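Local coordinates for protein 6-carboxyhexanoate--coa ligase (Bacillus subtilis, PDB 5FLG) that belongs to the 6-carboxyhexanoate--CoA ligase (pimeloyl-CoA synthase) family and binds phosphoaminophosphonic acid-adenylate ester, magnesium and pimelic acid in neighbouring pockets, at residues 15-20 / 24-29; 54-59 / 222-227. All coordinates share one frame; numbering follows the deposited sequence.

Contact 1. Residues 15-20 / 24-29. With ANP (phosphoaminophosphonic acid-adenylate ester), chain D.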
loop_
_atom_site.group_PDB
_atom_site.type_symbol
_atom_site.label_atom_id
_atom_site.label_comp_id
_atom_site.label_asym_id
_atom_site.label_seq_id
_atom_site.Cartn_x
_atom_site.Cartn_y
_atom_site.Cartn_z
ATOM N N ALA A 15 -6.234 -1.353 7.256
ATOM C CA ALA A 15 -5.590 -0.792 8.421
ATOM C C ALA A 15 -5.860 -1.683 9.610
ATOM O O ALA A 15 -6.952 -2.234 9.752
ATOM C CB ALA A 15 -6.094 0.632 8.694
ATOM N N SER A 16 -4.891 -1.732 10.514
ATOM C CA SER A 16 -5.008 -2.542 11.699
ATOM C C SER A 16 -4.242 -1.948 12.866
ATOM O O SER A 16 -3.467 -1.026 12.692
ATOM C CB SER A 16 -4.490 -3.955 11.405
ATOM O OG SER A 16 -3.166 -3.895 10.934
ATOM N N MET A 17 -4.516 -2.455 14.061
ATOM C CA MET A 17 -3.719 -2.119 15.221
ATOM C C MET A 17 -3.158 -3.368 15.892
ATOM O O MET A 17 -3.680 -4.485 15.713
ATOM C CB MET A 17 -4.504 -1.234 16.196
ATOM C CG MET A 17 -5.712 -1.867 16.856
ATOM S SD MET A 17 -6.461 -0.704 18.030
ATOM C CE MET A 17 -5.538 -1.144 19.508
ATOM N N ASN A 18 -2.039 -3.160 16.593
ATOM C CA ASN A 18 -1.158 -4.226 17.115
ATOM C C ASN A 18 -0.608 -5.103 15.999
ATOM O O ASN A 18 -0.791 -6.325 16.001
ATOM C CB ASN A 18 -1.860 -5.094 18.171
ATOM C CG ASN A 18 -2.628 -4.277 19.188
ATOM O OD1 ASN A 18 -3.766 -4.600 19.520
ATOM N ND2 ASN A 18 -2.021 -3.203 19.673
ATOM N N GLY A 19 0.062 -4.462 15.043
ATOM C CA GLY A 19 0.638 -5.155 13.889
ATOM C C GLY A 19 -0.216 -4.972 12.647
ATOM O O GLY A 19 -1.244 -4.290 12.705
ATOM N N SER A 20 0.192 -5.619 11.547
ATOM C CA SER A 20 -0.663 -5.879 10.368
ATOM C C SER A 20 -1.850 -6.822 10.627
ATOM O O SER A 20 -1.747 -7.799 11.369
ATOM C CB SER A 20 0.189 -6.441 9.223
ATOM O OG SER A 20 0.439 -7.819 9.418
ATOM N N GLY A 24 -1.407 -10.668 13.324
ATOM C CA GLY A 24 -2.416 -10.960 14.357
ATOM C C GLY A 24 -3.167 -9.730 14.844
ATOM O O GLY A 24 -3.892 -9.786 15.830
ATOM N N GLY A 25 -3.018 -8.611 14.144
ATOM C CA GLY A 25 -3.604 -7.351 14.598
ATOM C C GLY A 25 -5.122 -7.372 14.637
ATOM O O GLY A 25 -5.754 -8.339 14.195
ATOM N N LYS A 26 -5.692 -6.353 15.278
ATOM C CA LYS A 26 -7.102 -6.024 15.141
ATOM C C LYS A 26 -7.342 -5.253 13.841
ATOM O O LYS A 26 -6.693 -4.236 13.599
ATOM C CB LYS A 26 -7.555 -5.159 16.321
ATOM C CG LYS A 26 -9.041 -4.830 16.299
ATOM C CD LYS A 26 -9.440 -3.938 17.460
ATOM C CE LYS A 26 -10.853 -3.427 17.266
ATOM N NZ LYS A 26 -11.204 -2.314 18.195
ATOM N N HIS A 27 -8.181 -5.813 12.972
ATOM C CA HIS A 27 -8.689 -5.131 11.779
ATOM C C HIS A 27 -9.375 -3.835 12.185
ATOM O O HIS A 27 -10.275 -3.844 13.010
ATOM C CB HIS A 27 -9.711 -6.044 11.055
ATOM C CG HIS A 27 -10.414 -5.381 9.904
ATOM N ND1 HIS A 27 -9.762 -5.004 8.757
ATOM C CD2 HIS A 27 -11.706 -5.010 9.735
ATOM C CE1 HIS A 27 -10.608 -4.403 7.939
ATOM N NE2 HIS A 27 -11.800 -4.409 8.501
ATOM N N ILE A 28 -8.937 -2.714 11.654
ATOM C CA ILE A 28 -9.608 -1.453 11.992
ATOM C C ILE A 28 -10.540 -1.033 10.858
ATOM O O ILE A 28 -11.764 -0.847 11.049
ATOM C CB ILE A 28 -8.602 -0.301 12.210
ATOM C CG1 ILE A 28 -7.714 -0.550 13.431
ATOM C CG2 ILE A 28 -9.356 1.011 12.368
ATOM C CD1 ILE A 28 -8.469 -0.470 14.732
ATOM N N SER A 29 -9.962 -0.920 9.672
ATOM C CA SER A 29 -10.691 -0.430 8.515
ATOM C C SER A 29 -10.213 -1.071 7.209
ATOM O O SER A 29 -9.063 -1.471 7.080
ATOM C CB SER A 29 -10.547 1.082 8.409
ATOM O OG SER A 29 -11.367 1.587 7.378
HETATM P PG ANP D . -14.902 0.321 7.458
HETATM O O1G ANP D . -13.760 1.296 7.530
HETATM O O2G ANP D . -15.732 0.316 8.712
HETATM O O3G ANP D . -15.760 0.408 6.237
HETATM P PB ANP D . -14.863 -2.546 6.678
HETATM O O1B ANP D . -15.315 -2.145 5.319
HETATM O O2B ANP D . -13.893 -3.638 6.936
HETATM N N3B ANP D . -14.092 -1.184 7.412
HETATM P PA ANP D . -17.672 -2.446 7.292
HETATM O O1A ANP D . -18.394 -2.061 8.500
HETATM O O2A ANP D . -17.726 -1.647 6.021
HETATM O O3A ANP D . -16.144 -2.818 7.629
HETATM O "O5'" ANP D . -18.233 -3.963 6.960
HETATM C "C5'" ANP D . -18.643 -4.812 7.994
HETATM C "C4'" ANP D . -18.062 -6.210 7.765
HETATM O "O4'" ANP D . -18.455 -6.665 6.464
HETATM C "C3'" ANP D . -16.541 -6.209 7.790
HETATM O "O3'" ANP D . -16.039 -6.498 9.089
HETATM C "C2'" ANP D . -16.197 -7.337 6.862
HETATM O "O2'" ANP D . -16.349 -8.570 7.567
HETATM C "C1'" ANP D . -17.293 -7.227 5.840
HETATM N N9 ANP D . -16.806 -6.426 4.712
HETATM C C8 ANP D . -16.615 -5.060 4.656
HETATM N N7 ANP D . -16.232 -4.696 3.409
HETATM C C5 ANP D . -16.136 -5.846 2.675
HETATM C C6 ANP D . -15.747 -6.222 1.306
HETATM N N6 ANP D . -15.339 -5.316 0.413
HETATM N N1 ANP D . -15.809 -7.523 0.945
HETATM C C2 ANP D . -16.178 -8.467 1.818
HETATM N N3 ANP D . -16.616 -8.220 3.064
HETATM C C4 ANP D . -16.502 -6.962 3.552
#

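Contact 2. Residues 54-59 / 222-227. With ANP (phosphoaminophosphonic acid-adenylate ester), chain D.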
loop_
_atom_site.group_PDB
_atom_site.type_symbol
_atom_site.label_atom_id
_atom_site.label_comp_id
_atom_site.label_asym_id
_atom_site.label_seq_id
_atom_site.Cartn_x
_atom_site.Cartn_y
_atom_site.Cartn_z
ATOM N N HIS A 54 -11.166 6.056 12.546
ATOM C CA HIS A 54 -12.138 4.989 12.688
ATOM C C HIS A 54 -12.548 4.823 14.152
ATOM O O HIS A 54 -11.709 4.836 15.039
ATOM C CB HIS A 54 -11.599 3.679 12.128
ATOM C CG HIS A 54 -12.670 2.735 11.691
ATOM N ND1 HIS A 54 -13.539 2.151 12.586
ATOM C CD2 HIS A 54 -13.160 2.457 10.464
ATOM C CE1 HIS A 54 -14.428 1.435 11.924
ATOM N NE2 HIS A 54 -14.242 1.634 10.633
ATOM N N SER A 55 -13.831 4.551 14.375
ATOM C CA SER A 55 -14.359 4.299 15.710
ATOM C C SER A 55 -13.828 3.005 16.344
ATOM O O SER A 55 -14.002 2.792 17.532
ATOM C CB SER A 55 -15.886 4.220 15.639
ATOM O OG SER A 55 -16.320 3.063 14.904
ATOM N N ARG A 56 -13.263 2.094 15.552
ATOM C CA ARG A 56 -12.677 0.899 16.122
ATOM C C ARG A 56 -11.258 1.190 16.665
ATOM O O ARG A 56 -10.610 0.315 17.216
ATOM C CB ARG A 56 -12.660 -0.245 15.096
ATOM C CG ARG A 56 -14.050 -0.807 14.806
ATOM C CD ARG A 56 -14.103 -1.762 13.622
ATOM N NE ARG A 56 -13.194 -2.893 13.743
ATOM C CZ ARG A 56 -13.482 -4.038 14.351
ATOM N NH1 ARG A 56 -14.644 -4.198 14.968
ATOM N NH2 ARG A 56 -12.555 -4.983 14.450
ATOM N N GLY A 57 -10.786 2.424 16.511
ATOM C CA GLY A 57 -9.514 2.850 17.089
ATOM C C GLY A 57 -8.498 3.328 16.051
ATOM O O GLY A 57 -8.731 3.274 14.835
ATOM N N LYS A 58 -7.318 3.688 16.534
ATOM C CA LYS A 58 -6.260 4.272 15.705
ATOM C C LYS A 58 -5.319 3.161 15.213
ATOM O O LYS A 58 -4.846 2.350 15.997
ATOM C CB LYS A 58 -5.484 5.303 16.534
ATOM C CG LYS A 58 -4.048 5.516 16.099
ATOM C CD LYS A 58 -3.239 6.275 17.143
ATOM C CE LYS A 58 -1.758 5.927 17.049
ATOM N NZ LYS A 58 -0.932 6.891 17.827
ATOM N N PRO A 59 -5.086 3.086 13.897
ATOM C CA PRO A 59 -4.208 2.045 13.344
ATOM C C PRO A 59 -2.723 2.310 13.599
ATOM O O PRO A 59 -2.332 3.459 13.820
ATOM C CB PRO A 59 -4.518 2.083 11.851
ATOM C CG PRO A 59 -4.980 3.465 11.595
ATOM C CD PRO A 59 -5.679 3.924 12.848
ATOM N N GLY A 222 -22.119 -0.043 20.718
ATOM C CA GLY A 222 -20.933 -0.333 21.517
ATOM C C GLY A 222 -20.336 -1.701 21.296
ATOM O O GLY A 222 -19.286 -2.002 21.836
ATOM N N THR A 223 -20.994 -2.565 20.534
ATOM C CA THR A 223 -20.401 -3.886 20.281
ATOM C C THR A 223 -19.642 -3.850 18.957
ATOM O O THR A 223 -19.952 -3.061 18.062
ATOM C CB THR A 223 -21.473 -4.982 20.219
ATOM O OG1 THR A 223 -22.404 -4.655 19.181
ATOM C CG2 THR A 223 -22.238 -5.067 21.534
ATOM N N GLU A 224 -18.592 -4.652 18.857
ATOM C CA GLU A 224 -17.760 -4.641 17.676
ATOM C C GLU A 224 -17.865 -5.900 16.817
ATOM O O GLU A 224 -16.943 -6.202 16.071
ATOM C CB GLU A 224 -16.328 -4.427 18.083
ATOM C CG GLU A 224 -16.071 -3.046 18.661
ATOM C CD GLU A 224 -14.585 -2.734 18.704
ATOM O OE1 GLU A 224 -13.777 -3.695 18.770
ATOM O OE2 GLU A 224 -14.220 -1.540 18.617
ATOM N N GLU A 225 -18.933 -6.669 16.983
ATOM C CA GLU A 225 -19.110 -7.930 16.227
ATOM C C GLU A 225 -20.002 -7.655 15.022
ATOM O O GLU A 225 -21.168 -7.287 15.181
ATOM C CB GLU A 225 -19.811 -8.989 17.095
ATOM C CG GLU A 225 -18.934 -9.616 18.163
ATOM C CD GLU A 225 -18.380 -8.591 19.137
ATOM O OE1 GLU A 225 -19.169 -8.018 19.930
ATOM O OE2 GLU A 225 -17.154 -8.356 19.100
ATOM N N GLY A 226 -19.415 -7.673 13.845
ATOM C CA GLY A 226 -20.154 -7.441 12.615
ATOM C C GLY A 226 -20.416 -8.779 11.945
ATOM O O GLY A 226 -20.114 -9.822 12.507
ATOM N N CYS A 227 -20.930 -8.744 10.722
ATOM C CA CYS A 227 -21.203 -9.977 9.973
ATOM C C CYS A 227 -21.329 -9.631 8.500
ATOM O O CYS A 227 -21.896 -8.591 8.126
ATOM C CB CYS A 227 -22.490 -10.619 10.474
ATOM S SG CYS A 227 -23.231 -11.906 9.429
HETATM P PG ANP D . -14.902 0.321 7.458
HETATM O O1G ANP D . -13.760 1.296 7.530
HETATM O O2G ANP D . -15.732 0.316 8.712
HETATM O O3G ANP D . -15.760 0.408 6.237
HETATM P PB ANP D . -14.863 -2.546 6.678
HETATM O O1B ANP D . -15.315 -2.145 5.319
HETATM O O2B ANP D . -13.893 -3.638 6.936
HETATM N N3B ANP D . -14.092 -1.184 7.412
HETATM P PA ANP D . -17.672 -2.446 7.292
HETATM O O1A ANP D . -18.394 -2.061 8.500
HETATM O O2A ANP D . -17.726 -1.647 6.021
HETATM O O3A ANP D . -16.144 -2.818 7.629
HETATM O "O5'" ANP D . -18.233 -3.963 6.960
HETATM C "C5'" ANP D . -18.643 -4.812 7.994
HETATM C "C4'" ANP D . -18.062 -6.210 7.765
HETATM O "O4'" ANP D . -18.455 -6.665 6.464
HETATM C "C3'" ANP D . -16.541 -6.209 7.790
HETATM O "O3'" ANP D . -16.039 -6.498 9.089
HETATM C "C2'" ANP D . -16.197 -7.337 6.862
HETATM O "O2'" ANP D . -16.349 -8.570 7.567
HETATM C "C1'" ANP D . -17.293 -7.227 5.840
HETATM N N9 ANP D . -16.806 -6.426 4.712
HETATM C C8 ANP D . -16.615 -5.060 4.656
HETATM N N7 ANP D . -16.232 -4.696 3.409
HETATM C C5 ANP D . -16.136 -5.846 2.675
HETATM C C6 ANP D . -15.747 -6.222 1.306
HETATM N N6 ANP D . -15.339 -5.316 0.413
HETATM N N1 ANP D . -15.809 -7.523 0.945
HETATM C C2 ANP D . -16.178 -8.467 1.818
HETATM N N3 ANP D . -16.616 -8.220 3.064
HETATM C C4 ANP D . -16.502 -6.962 3.552
#

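Contact 1. Residues 15-20 / 24-29
A beta hairpin with a classic beta bulge joins strands 8-17 and 26-36 here: Ile28 and Ser29 both face Ala15. Ala15 O accepts from Ile28 N at 2.8 Å and from Ser29 N at 3.3 Å, both donors reaching it from the same face of its carbonyl plane, while Ala15 N gives its hydrogen to Ser29 O. Nearer the turn, Met17 and Lys26 form a hydrogen-bonded antiparallel pair, and between these pairs Ser16 faces His27 without backbone bonds. Glycine suits position 25 because a beta carbon would collide with Met17 O. Ile28 turns toward strand 8-17, and its CD1 packs 3.8 Å from Met17 CG, an apolar contact beside the extended Lys26 chain, whose NZ bonds to Arg56 O. Ser16 OG, lodged between its own backbone N and carbonyl carbon (chi1 56°), donates to Gly19 O on a lone pair, a bond from strand to turn. The bulge strand also serves the nucleotide pocket. Ser29 OG lies 2.4 Å from O1G of the bound phosphoaminophosphonic acid-adenylate ester, a distance short enough to be doubtful, and the imidazole edge of His27 meets O2B in the ring plane, NE2 donating over 2.7 Å.

Contact 2. Residues 54-59 / 222-227
Arg56 and Glu224 meet at an oblique crossing, the guanidinium and carboxylate planes turned 31° from each other, where the loop after helix 40-52 comes up against the loop before strand 227-232. This is not the flat, paired-oxygen salt bridge that the two residue types can make. Glu224 OE1 lies 3.9 Å from Arg56 NH1 and well out of the guanidinium plane, so the attraction is one of charge, with no N-H aimed at the oxygen. The in-plane partner is instead the backbone: NH1 gives a weak hydrogen bond to Glu224 O, 3.2 Å long and bent to 134° at the hydrogen. Arg56 arrives there through a bend at chi3 (56°), which brings NH1 to within 3.5 Å of Glu224 CB. The glutamate side chain, extended beyond CG, crosses the arginine, its OE2 ending 3.9 Å from Arg56 CG.

A long, many-handed arginine suits this place, since NH1 also binds Asp196 O and NH2 binds His27 O. Glu224 OE1 has a second cation in Lys26. On the same loop, His54 begins a type I turn that Gly57 closes with backbone angles favouring glycine. Its ring is held at both nitrogens: ND1 accepts from Arg56 N in the ring plane, and NE2 donates to O2G of the phosphoaminophosphonic acid-adenylate ester over 2.8 Å, nearly straight. Arg56 N thus helps to set the rotation of the imidazole, with the phosphate bond holding its other nitrogen. Across the loops, then, the direct link is loose and mainly electrostatic, and Glu224 probably offsets part of the positive charge of Arg56, whose side chain lies about 4 Å from a magnesium ion, and of Lys26 on the neighbouring strand.

In the fold
From the N terminus, strand 8-17 turns back on itself as strand 26-36, and contact 1 closes this local hairpin at the edge of the three-stranded antiparallel sheet. The chain then passes through helix 40-52 into loop 54-59, where contact 2 opens; that contact closes 163 residues later, ahead of strand 227-232 of the mixed seven-stranded sheet. The two loops follow in series and neither nest nor cross, yet their centres lie only 11 Å apart. Arg56 bridges them, meeting strand 26-36 through both its backbone and its side chain. Together they tie the N-terminal sheet to the mixed-sheet region beside the nucleotide.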